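Local structure of methylmalonyl-CoA carboxyltransferase 12S subunit (1ON3) at residues E17-Q22 with G63-H68; K37-S40 with Q44-R47; F73-A78 with I144-D149; E121-A126 with G155-A160. The protein transfers the carboxyl group of methylmalonyl-CoA to the biotin of the 1.3S subunit, working as a homohexamer at the core of the transcarboxylase complex. One frame throughout, in Å; residues are numbered along the deposited sequence.

Contact 1: E17-Q22 with G63-H68; sequences EQLAEQ and GAFRKH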
# COMPACT_ATOMS: atom_id res chain seq x y z
N GLU E 17 11.59 -52.09 4.15
CA GLU E 17 10.52 -53.09 4.12
C GLU E 17 9.60 -52.88 5.33
O GLU E 17 8.37 -52.96 5.22
CB GLU E 17 11.10 -54.51 4.14
CG GLU E 17 11.76 -54.94 2.84
CD GLU E 17 12.45 -56.29 2.95
OE1 GLU E 17 12.92 -56.81 1.90
OE2 GLU E 17 12.53 -56.84 4.07
N GLN E 18 10.21 -52.64 6.48
CA GLN E 18 9.46 -52.41 7.71
C GLN E 18 8.55 -51.20 7.51
O GLN E 18 7.37 -51.21 7.88
CB GLN E 18 10.45 -52.16 8.86
CG GLN E 18 9.84 -51.75 10.19
CD GLN E 18 10.89 -51.57 11.27
OE1 GLN E 18 11.89 -50.88 11.06
NE2 GLN E 18 10.68 -52.20 12.42
N LEU E 19 9.10 -50.15 6.90
CA LEU E 19 8.33 -48.94 6.64
C LEU E 19 7.07 -49.26 5.86
O LEU E 19 5.98 -48.82 6.23
CB LEU E 19 9.17 -47.92 5.87
CG LEU E 19 8.43 -46.66 5.38
CD1 LEU E 19 7.78 -45.92 6.55
CD2 LEU E 19 9.42 -45.75 4.66
N ALA E 20 7.21 -50.00 4.77
CA ALA E 20 6.06 -50.37 3.95
C ALA E 20 5.02 -51.14 4.75
O ALA E 20 3.82 -50.91 4.62
CB ALA E 20 6.50 -51.18 2.74
N GLU E 21 5.48 -52.08 5.59
CA GLU E 21 4.57 -52.87 6.42
C GLU E 21 3.75 -51.97 7.36
O GLU E 21 2.53 -52.11 7.48
CB GLU E 21 5.37 -53.89 7.25
CG GLU E 21 6.05 -54.93 6.37
CD GLU E 21 7.02 -55.85 7.12
OE1 GLU E 21 7.39 -56.88 6.52
OE2 GLU E 21 7.42 -55.55 8.27
N GLN E 22 4.43 -51.04 8.02
CA GLN E 22 3.78 -50.13 8.95
C GLN E 22 2.80 -49.20 8.24
O GLN E 22 1.73 -48.91 8.77
CB GLN E 22 4.82 -49.30 9.70
CG GLN E 22 5.75 -50.13 10.55
CD GLN E 22 5.01 -50.93 11.61
OE1 GLN E 22 5.16 -52.15 11.71
NE2 GLN E 22 4.19 -50.24 12.40
N GLY E 63 1.17 -36.83 7.44
CA GLY E 63 0.67 -37.29 8.73
C GLY E 63 0.07 -38.69 8.81
O GLY E 63 -0.72 -38.97 9.72
N ALA E 64 0.42 -39.57 7.87
CA ALA E 64 -0.10 -40.93 7.94
C ALA E 64 0.33 -41.49 9.29
O ALA E 64 -0.47 -42.10 10.01
CB ALA E 64 0.49 -41.79 6.81
N PHE E 65 1.59 -41.27 9.65
CA PHE E 65 2.11 -41.79 10.91
C PHE E 65 1.86 -40.92 12.13
O PHE E 65 2.32 -41.26 13.23
CB PHE E 65 3.60 -42.08 10.79
CG PHE E 65 3.91 -43.22 9.87
CD1 PHE E 65 4.40 -42.99 8.59
CD2 PHE E 65 3.69 -44.54 10.27
CE1 PHE E 65 4.66 -44.04 7.72
CE2 PHE E 65 3.95 -45.60 9.41
CZ PHE E 65 4.43 -45.34 8.13
N ARG E 66 1.16 -39.81 11.96
CA ARG E 66 0.86 -38.90 13.08
C ARG E 66 0.02 -39.63 14.12
O ARG E 66 -0.88 -40.40 13.76
CB ARG E 66 0.09 -37.68 12.57
CG ARG E 66 -0.14 -36.59 13.61
CD ARG E 66 1.11 -35.78 13.88
NE ARG E 66 0.81 -34.61 14.70
CZ ARG E 66 0.57 -33.39 14.22
NH1 ARG E 66 0.60 -33.16 12.91
NH2 ARG E 66 0.30 -32.41 15.05
N LYS E 67 0.27 -39.38 15.40
CA LYS E 67 -0.46 -40.06 16.46
C LYS E 67 -0.96 -39.14 17.55
O LYS E 67 -0.31 -38.15 17.88
CB LYS E 67 0.42 -41.12 17.11
CG LYS E 67 0.76 -42.29 16.22
CD LYS E 67 1.60 -43.29 17.00
CE LYS E 67 2.03 -44.47 16.14
NZ LYS E 67 2.90 -45.39 16.93
N HIS E 68 -2.10 -39.49 18.13
CA HIS E 68 -2.69 -38.72 19.21
C HIS E 68 -1.76 -38.75 20.42
O HIS E 68 -0.99 -39.70 20.61
CB HIS E 68 -4.06 -39.30 19.61
CG HIS E 68 -3.98 -40.63 20.30
ND1 HIS E 68 -3.73 -41.81 19.63
CD2 HIS E 68 -4.12 -40.96 21.61
CE1 HIS E 68 -3.73 -42.81 20.49
NE2 HIS E 68 -3.96 -42.33 21.70
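Phe65 and Gln22 bring the two backbones nearest, their CA atoms 8.7 Å apart, where helical residues 17-22 face a type I beta turn running from Gly63 to Arg66. The turn is closed by a 3.0 Å bond from Arg66 N to Gly63 O. At that distance the backbones do not touch, and the Phe65 ring spans the gap. Its CG stands anti to the carbonyl carbon (chi1 -68°), which sends the ring out of the turn to the helix. Leu19 reaches it with one branch: its CD1 lies 3.7 Å from Phe65 CZ and nearly as close to CE1, approaching the ring obliquely. Gln22 uses the base of its chain. Its CB sits at the ring edge, near the ring plane, 3.8 Å from Phe65 CE2. No hydrogen bond joins the segments. The ring also packs on Arg23 and Ile26 of the same helix. Tyr478 of a second subunit meets it edge-to-face, and that tyrosine packs on Leu19 as well. An alanine at Phe65 would be likely to open a gap beside Leu19 CD1 and leave Tyr478 of the second subunit without its aromatic partner. The arrangement packs a helix face on the aromatic side chain of a type I turn. It ties helix 12-27 to the loop after strand 60-62 of the N-terminal carboxyltransferase half, at a subunit interface of the hexamer.

Contact 2: K37-S40 with Q44-R47; sequences KQHS and QTAR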
# COMPACT_ATOMS: atom_id res chain seq x y z
N LYS E 37 -18.19 -53.24 7.13
CA LYS E 37 -19.44 -52.65 7.58
C LYS E 37 -19.69 -51.33 6.84
O LYS E 37 -20.82 -51.03 6.44
CB LYS E 37 -19.42 -52.40 9.09
CG LYS E 37 -20.70 -51.75 9.61
CD LYS E 37 -20.71 -51.71 11.13
CE LYS E 37 -22.06 -51.23 11.66
NZ LYS E 37 -22.12 -51.29 13.16
N GLN E 38 -18.63 -50.54 6.68
CA GLN E 38 -18.74 -49.26 5.98
C GLN E 38 -19.28 -49.56 4.58
O GLN E 38 -20.27 -48.97 4.15
CB GLN E 38 -17.36 -48.57 5.90
CG GLN E 38 -17.36 -47.24 5.13
CD GLN E 38 -17.70 -46.02 5.98
OE1 GLN E 38 -18.28 -46.12 7.08
NE2 GLN E 38 -17.34 -44.84 5.47
N HIS E 39 -18.63 -50.49 3.90
CA HIS E 39 -19.07 -50.87 2.56
C HIS E 39 -20.49 -51.41 2.51
O HIS E 39 -21.24 -51.12 1.57
CB HIS E 39 -18.11 -51.90 1.98
CG HIS E 39 -16.83 -51.31 1.48
ND1 HIS E 39 -15.68 -52.04 1.32
CD2 HIS E 39 -16.54 -50.05 1.09
CE1 HIS E 39 -14.73 -51.26 0.84
NE2 HIS E 39 -15.22 -50.05 0.69
N SER E 40 -20.88 -52.18 3.52
CA SER E 40 -22.22 -52.73 3.55
C SER E 40 -23.26 -51.62 3.66
O SER E 40 -24.39 -51.78 3.21
CB SER E 40 -22.38 -53.71 4.72
OG SER E 40 -22.51 -53.00 5.94
N GLN E 44 -18.06 -45.50 0.83
CA GLN E 44 -16.67 -45.81 0.51
C GLN E 44 -15.86 -45.49 1.77
O GLN E 44 -16.37 -44.83 2.68
CB GLN E 44 -16.19 -44.93 -0.65
CG GLN E 44 -16.93 -45.18 -1.97
CD GLN E 44 -16.54 -44.19 -3.06
OE1 GLN E 44 -17.08 -44.23 -4.16
NE2 GLN E 44 -15.60 -43.30 -2.76
N THR E 45 -14.61 -45.94 1.84
CA THR E 45 -13.76 -45.64 3.00
C THR E 45 -13.13 -44.27 2.77
O THR E 45 -13.22 -43.72 1.68
CB THR E 45 -12.60 -46.62 3.12
OG1 THR E 45 -11.76 -46.49 1.96
CG2 THR E 45 -13.11 -48.05 3.21
N ALA E 46 -12.49 -43.74 3.79
CA ALA E 46 -11.82 -42.45 3.68
C ALA E 46 -10.79 -42.43 2.54
O ALA E 46 -10.69 -41.45 1.80
CB ALA E 46 -11.13 -42.12 4.98
N ARG E 47 -10.01 -43.50 2.40
CA ARG E 47 -8.99 -43.52 1.36
C ARG E 47 -9.54 -43.76 -0.04
O ARG E 47 -8.99 -43.25 -1.01
CB ARG E 47 -7.90 -44.52 1.73
CG ARG E 47 -7.10 -44.02 2.94
CD ARG E 47 -6.14 -45.04 3.53
NE ARG E 47 -5.49 -44.47 4.72
CZ ARG E 47 -4.45 -43.64 4.68
NH1 ARG E 47 -3.91 -43.28 3.51
NH2 ARG E 47 -3.96 -43.15 5.80
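His39 and Gln44 have the nearest CA atoms, 6.0 Å apart, where the last residues of helix 32-40 meet the start of helix 46-53. Only three residues separate the two segments, so the chain turns back sharply on itself. Thr45 holds the N-cap position of the second helix, and its side chain caps a backbone N just past residue 47. Gln38 makes the polar link. Its NE2 donates to Gln44 O at 3.0 Å, with an N-H...O angle of 167°. The carbonyl oxygen lies close to the amide plane of Gln38, while the donor is tilted 31° from the carbonyl plane. The Gln38 chain leaves with CG anti to the backbone N and then bends at chi2 (88°), which brings its amide to the loop. The same NE2 also donates to Asp138 OD2, at the end of strand 133-139. Beside this bond, the His39 ring borders the loop. Gln44 CA lies at the ring edge, 4.3 Å from His39 CD2. The methyl CG2 of Thr45 is 3.8 Å from His39 NE2 and comes in obliquely. That NE2 is hydrogen-bonded to Glu48 OE2. The same oxygen accepts from Thr45 N, consistent with a capping box at the start of helix 46-53. A leucine in place of Gln38 would probably leave Gln44 O and Asp138 OD2 without this shared donor. One buried amide nitrogen therefore serves both a loop carbonyl and a carboxylate, and its bonds to Gln44 O and Asp138 tie the junction of the two helices to the central sheet.

Contact 3: F73-A78 with I144-D149; sequences FGMDKA and IQEGID. With MCA (methylmalonyl-coenzyme A), chain T.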
# COMPACT_ATOMS: atom_id res chain seq x y z
N PHE E 73 -8.94 -41.80 29.82
CA PHE E 73 -9.99 -42.74 29.47
C PHE E 73 -9.66 -43.73 28.35
O PHE E 73 -10.41 -43.88 27.39
CB PHE E 73 -11.27 -41.97 29.17
CG PHE E 73 -11.73 -41.09 30.31
CD1 PHE E 73 -12.14 -41.66 31.52
CD2 PHE E 73 -11.70 -39.70 30.21
CE1 PHE E 73 -12.51 -40.86 32.60
CE2 PHE E 73 -12.06 -38.89 31.29
CZ PHE E 73 -12.46 -39.47 32.49
N GLY E 74 -8.51 -44.39 28.50
CA GLY E 74 -8.10 -45.39 27.54
C GLY E 74 -7.35 -44.92 26.31
O GLY E 74 -6.90 -45.74 25.51
N MET E 75 -7.18 -43.61 26.16
CA MET E 75 -6.48 -43.12 24.98
C MET E 75 -5.01 -43.49 25.01
O MET E 75 -4.36 -43.58 23.97
CB MET E 75 -6.66 -41.61 24.85
CG MET E 75 -8.09 -41.20 24.55
SD MET E 75 -8.81 -42.02 23.10
CE MET E 75 -7.62 -41.53 21.80
N ASP E 76 -4.48 -43.74 26.21
CA ASP E 76 -3.07 -44.10 26.36
C ASP E 76 -2.73 -45.44 25.73
O ASP E 76 -1.59 -45.66 25.30
CB ASP E 76 -2.68 -44.12 27.85
CG ASP E 76 -3.54 -45.05 28.68
OD1 ASP E 76 -3.13 -45.35 29.82
OD2 ASP E 76 -4.63 -45.48 28.22
N LYS E 77 -3.71 -46.32 25.65
CA LYS E 77 -3.51 -47.64 25.07
C LYS E 77 -4.12 -47.75 23.67
O LYS E 77 -3.83 -48.69 22.93
CB LYS E 77 -4.13 -48.70 25.98
CG LYS E 77 -5.62 -48.48 26.28
CD LYS E 77 -6.50 -48.70 25.03
CE LYS E 77 -7.94 -48.25 25.22
NZ LYS E 77 -8.70 -48.32 23.94
N ALA E 78 -4.98 -46.80 23.31
CA ALA E 78 -5.64 -46.84 22.02
C ALA E 78 -4.72 -46.67 20.82
O ALA E 78 -3.80 -45.85 20.83
CB ALA E 78 -6.76 -45.81 21.97
N ILE E 144 -15.09 -37.76 22.52
CA ILE E 144 -15.49 -37.60 23.91
C ILE E 144 -14.46 -37.94 25.00
O ILE E 144 -14.45 -37.28 26.05
CB ILE E 144 -16.80 -38.38 24.16
CG1 ILE E 144 -17.94 -37.72 23.35
CG2 ILE E 144 -17.15 -38.36 25.63
CD1 ILE E 144 -19.26 -38.53 23.33
N GLN E 145 -13.62 -38.94 24.76
CA GLN E 145 -12.60 -39.32 25.74
C GLN E 145 -11.56 -38.21 25.93
O GLN E 145 -10.86 -38.18 26.96
CB GLN E 145 -11.86 -40.60 25.31
CG GLN E 145 -12.69 -41.89 25.31
CD GLN E 145 -13.29 -42.21 23.95
OE1 GLN E 145 -13.57 -43.38 23.64
NE2 GLN E 145 -13.51 -41.19 23.13
N GLU E 146 -11.43 -37.32 24.95
CA GLU E 146 -10.45 -36.24 25.02
C GLU E 146 -10.97 -34.92 25.62
O GLU E 146 -10.27 -33.91 25.62
CB GLU E 146 -9.83 -35.99 23.63
CG GLU E 146 -9.07 -37.20 23.10
CD GLU E 146 -8.39 -36.96 21.78
OE1 GLU E 146 -8.64 -35.89 21.17
OE2 GLU E 146 -7.61 -37.83 21.34
N GLY E 147 -12.20 -34.96 26.12
CA GLY E 147 -12.79 -33.80 26.77
C GLY E 147 -12.52 -32.45 26.15
O GLY E 147 -12.77 -32.25 24.96
N ILE E 148 -12.01 -31.51 26.94
CA ILE E 148 -11.76 -30.17 26.41
C ILE E 148 -10.65 -30.10 25.36
O ILE E 148 -10.51 -29.09 24.68
CB ILE E 148 -11.49 -29.13 27.53
CG1 ILE E 148 -10.17 -29.41 28.24
CG2 ILE E 148 -12.65 -29.14 28.53
CD1 ILE E 148 -9.82 -28.34 29.27
N ASP E 149 -9.87 -31.17 25.22
CA ASP E 149 -8.83 -31.17 24.21
C ASP E 149 -9.42 -31.27 22.80
O ASP E 149 -8.99 -30.57 21.89
CB ASP E 149 -7.85 -32.33 24.43
CG ASP E 149 -7.05 -32.17 25.71
OD1 ASP E 149 -6.80 -31.01 26.12
OD2 ASP E 149 -6.65 -33.20 26.28
C8 MCA T . -18.95 -42.27 17.97
N9 MCA T . -17.97 -42.98 18.66
C4 MCA T . -17.35 -42.03 19.46
C5 MCA T . -18.02 -40.81 19.17
N7 MCA T . -19.02 -40.99 18.24
N3 MCA T . -16.30 -42.20 20.35
C2 MCA T . -15.94 -41.02 20.97
N1 MCA T . -16.51 -39.79 20.78
C6 MCA T . -17.56 -39.64 19.88
N6 MCA T . -18.08 -38.42 19.72
C1' MCA T . -17.60 -44.29 18.64
C2' MCA T . -18.72 -45.13 19.27
O2' MCA T . -18.59 -45.19 20.66
C3' MCA T . -18.57 -46.44 18.52
O3' MCA T . -17.63 -47.26 19.20
C4' MCA T . -18.09 -46.06 17.11
O4' MCA T . -17.48 -44.73 17.28
C5' MCA T . -19.19 -45.87 15.98
O5' MCA T . -20.27 -46.04 16.50
P1 MCA T . -21.52 -46.63 16.56
O11 MCA T . -22.26 -46.29 17.66
O12 MCA T . -21.02 -47.87 16.49
O6 MCA T . -22.53 -46.21 15.35
P2 MCA T . -23.46 -45.81 14.48
O21 MCA T . -24.31 -46.68 15.13
O22 MCA T . -23.18 -45.76 13.10
O7 MCA T . -23.85 -44.35 15.00
CPB MCA T . -23.07 -43.43 15.10
CPA MCA T . -23.36 -42.04 15.64
CP7 MCA T . -23.20 -42.43 17.13
CP9 MCA T . -24.69 -41.44 15.13
CP8 MCA T . -22.21 -41.11 15.16
OP3 MCA T . -22.09 -42.90 17.42
CP6 MCA T . -23.36 -41.48 18.17
OP2 MCA T . -24.45 -40.81 18.21
NP2 MCA T . -22.27 -41.26 19.14
CP5 MCA T . -22.20 -39.93 19.65
CP4 MCA T . -22.46 -38.56 19.35
CP3 MCA T . -22.06 -37.41 20.15
OP1 MCA T . -22.53 -37.65 21.40
NP1 MCA T . -21.34 -36.15 19.93
CP2 MCA T . -21.24 -35.39 21.14
CP1 MCA T . -20.36 -34.25 20.85
P3 MCA T . -17.02 -48.78 19.18
O31 MCA T . -18.36 -49.28 19.62
O32 MCA T . -15.99 -48.88 20.27
O33 MCA T . -16.62 -49.42 17.87
S MCA T . -20.09 -33.27 21.99
CS1 MCA T . -19.23 -32.55 20.80
OS1 MCA T . -19.00 -32.82 19.59
CS2 MCA T . -19.60 -31.20 20.73
CS3 MCA T . -18.64 -30.31 20.91
CS4 MCA T . -20.88 -30.39 20.39
OS4 MCA T . -21.06 -29.25 20.82
OS5 MCA T . -21.68 -30.97 19.67
O HOH W 1 -12.98 -45.49 25.71
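The CB and CG of Gln145 pack against Met75 and Phe73 of the loop 73-78. Gln145 CB lies 3.9 Å from Met75 CG, and the two side chains cross at about a right angle. Its CG meets the carbonyl of Phe73, 3.7 Å from Phe73 O. The Met75 chain is bent at chi2 and chi3 and carries CE to 3.7 Å from Glu146 OE2. That carboxylate oxygen is held by Thr70 and by a salt bridge to Arg143. Phe73 turns its ring edge to Gln145 O, with CD2 nearest. Phe449 and Tyr470 of the third subunit meet the same ring.

Residues 144-146 form a short 3-10 segment leading into helix 147-164, and Ile144 and Gln145 line the methylmalonyl-CoA pocket. Here Ile144 N donates to N1 of the methylmalonyl-CoA adenine at 3.0 Å, with an N-H...N angle of 171°. Gln145 NE2 comes within 3.3 Å of ligand atom C2, and Ile144 CG1 packs beside the adenine.

The looser side is bridged by water. In Gln145 the bend at chi2 (94°) turns NE2 toward the adenine and OE1 toward this water. It donates to Gln145 OE1 at 3.0 Å and, weakly, to Phe73 O. No direct hydrogen bond joins the two segments.

Contact 4: E121-A126 with G155-A160; sequences ETMEQA and GKMFFA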
# COMPACT_ATOMS: atom_id res chain seq x y z
N GLU E 121 -3.75 -27.90 9.75
CA GLU E 121 -2.46 -27.74 9.10
C GLU E 121 -2.63 -27.87 7.59
O GLU E 121 -1.99 -27.15 6.82
CB GLU E 121 -1.44 -28.74 9.68
CG GLU E 121 -0.62 -28.11 10.81
CD GLU E 121 -0.06 -29.11 11.81
OE1 GLU E 121 0.24 -30.26 11.41
OE2 GLU E 121 0.10 -28.74 13.00
N THR E 122 -3.51 -28.76 7.16
CA THR E 122 -3.75 -28.95 5.73
C THR E 122 -4.47 -27.73 5.17
O THR E 122 -4.21 -27.32 4.05
CB THR E 122 -4.59 -30.21 5.47
OG1 THR E 122 -3.90 -31.34 6.01
CG2 THR E 122 -4.79 -30.43 3.98
N MET E 123 -5.38 -27.16 5.95
CA MET E 123 -6.09 -25.95 5.52
C MET E 123 -5.10 -24.78 5.41
O MET E 123 -5.19 -23.97 4.47
CB MET E 123 -7.18 -25.62 6.55
CG MET E 123 -8.32 -26.62 6.57
SD MET E 123 -9.44 -26.31 7.93
CE MET E 123 -10.15 -24.71 7.46
N GLU E 124 -4.18 -24.68 6.36
CA GLU E 124 -3.18 -23.62 6.33
C GLU E 124 -2.30 -23.78 5.10
O GLU E 124 -1.84 -22.78 4.55
CB GLU E 124 -2.29 -23.63 7.58
CG GLU E 124 -3.01 -23.28 8.90
CD GLU E 124 -3.36 -21.80 9.07
OE1 GLU E 124 -3.96 -21.47 10.12
OE2 GLU E 124 -3.05 -20.97 8.18
N GLN E 125 -2.05 -25.02 4.69
CA GLN E 125 -1.24 -25.25 3.49
C GLN E 125 -2.02 -24.83 2.24
O GLN E 125 -1.44 -24.32 1.28
CB GLN E 125 -0.82 -26.71 3.37
CG GLN E 125 -0.06 -27.26 4.58
CD GLN E 125 1.07 -26.36 5.04
OE1 GLN E 125 2.07 -26.19 4.34
NE2 GLN E 125 0.92 -25.78 6.23
N ALA E 126 -3.33 -25.07 2.22
CA ALA E 126 -4.13 -24.66 1.07
C ALA E 126 -4.08 -23.13 0.96
O ALA E 126 -3.97 -22.59 -0.13
CB ALA E 126 -5.60 -25.12 1.22
N GLY E 155 -12.46 -25.60 17.89
CA GLY E 155 -12.31 -24.15 17.90
C GLY E 155 -11.28 -23.74 16.85
O GLY E 155 -11.53 -22.82 16.06
N LYS E 156 -10.13 -24.42 16.82
CA LYS E 156 -9.09 -24.09 15.84
C LYS E 156 -9.58 -24.33 14.42
O LYS E 156 -9.30 -23.53 13.52
CB LYS E 156 -7.81 -24.90 16.10
CG LYS E 156 -7.10 -24.55 17.44
CD LYS E 156 -5.81 -25.35 17.61
CE LYS E 156 -5.06 -24.97 18.88
NZ LYS E 156 -5.86 -25.20 20.12
N MET E 157 -10.33 -25.41 14.20
CA MET E 157 -10.85 -25.69 12.87
C MET E 157 -11.84 -24.62 12.39
O MET E 157 -11.78 -24.20 11.22
CB MET E 157 -11.54 -27.05 12.83
CG MET E 157 -12.02 -27.42 11.42
SD MET E 157 -12.85 -29.01 11.31
CE MET E 157 -11.48 -30.10 11.80
N PHE E 158 -12.75 -24.18 13.26
CA PHE E 158 -13.74 -23.17 12.86
C PHE E 158 -13.02 -21.87 12.52
O PHE E 158 -13.35 -21.22 11.52
CB PHE E 158 -14.77 -22.90 13.98
CG PHE E 158 -15.55 -24.13 14.41
CD1 PHE E 158 -15.75 -25.19 13.54
CD2 PHE E 158 -16.10 -24.19 15.69
CE1 PHE E 158 -16.50 -26.33 13.93
CE2 PHE E 158 -16.85 -25.31 16.09
CZ PHE E 158 -17.05 -26.38 15.21
N PHE E 159 -12.05 -21.49 13.34
CA PHE E 159 -11.31 -20.26 13.09
C PHE E 159 -10.59 -20.35 11.74
O PHE E 159 -10.50 -19.37 11.01
CB PHE E 159 -10.30 -20.02 14.21
CG PHE E 159 -9.57 -18.71 14.11
CD1 PHE E 159 -8.38 -18.60 13.39
CD2 PHE E 159 -10.08 -17.57 14.73
CE1 PHE E 159 -7.70 -17.38 13.29
CE2 PHE E 159 -9.42 -16.34 14.64
CZ PHE E 159 -8.23 -16.24 13.92
N ALA E 160 -10.07 -21.54 11.42
CA ALA E 160 -9.37 -21.75 10.16
C ALA E 160 -10.33 -21.66 8.97
O ALA E 160 -9.97 -21.10 7.92
CB ALA E 160 -8.65 -23.12 10.18
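Two neighbouring helices of the N-terminal carboxyltransferase half, 113-129 and 147-164, pack against each other here. Met123 carries the contact. Met123 CA and Ala160 CA are 7.1 Å apart, a short separation that a methyl side chain on one helix permits. The Met123 chain starts with CG anti to the carbonyl carbon, extends through chi2, and bends at chi3 (66°), which lays the terminal methyl on Ala160. Met123 CE is 3.5 Å from Ala160 CB, tighter than usual carbon contact, and 3.4 Å from the carbonyl carbon of Ala160. The sulfur follows, with Met123 SD 4.0 Å from Ala160 CB. Met157 stands one helical turn earlier and touches more loosely, its CG 4.5 Å from Met123 SD.

In this crotonase-type fold the two helices are successive beta-alpha-beta crossovers between parallel strands 95-102, 133-139 and 170-175. The Met123 side chain also packs on Asn161 and Leu164, and Ala160 on Val120, so the packing continues along both helices. No hydrogen bond crosses between the segments. The polar bonds lie to the side. Glu121 O accepts from both Gln125 N and Gln125 NE2, which reach it from opposite faces of its plane. Glu124 forms a salt bridge with Lys163 of the second helix. Lys156 is paired with Asp422 of the third subunit, and Gln125 OE1 is bonded to Tyr506 OH of the second subunit.

All four contacts lie in the N-terminal carboxyltransferase range. Contact 3 is the one that touches methylmalonyl-CoA. In contact 2 the side chain of Gln38 is about 8 Å from the ligand, and in contact 4 that of Met157 is about 11 Å away. The loop after strand 60-62 links contacts 1 and 3, whose centres are 21 Å apart: His68 NE2 and Met75 O, 2.6 Å apart, probably share a hydrogen bond. Contact 1 meets contact 4 where Arg66 NH1 lies 3.3 Å from Glu121 OE1, a salt bridge that is doubtful because Glu121 has two conformers. Contacts 3 and 4 share helix 147-164, with centres 22 Å apart, and both meet the third subunit.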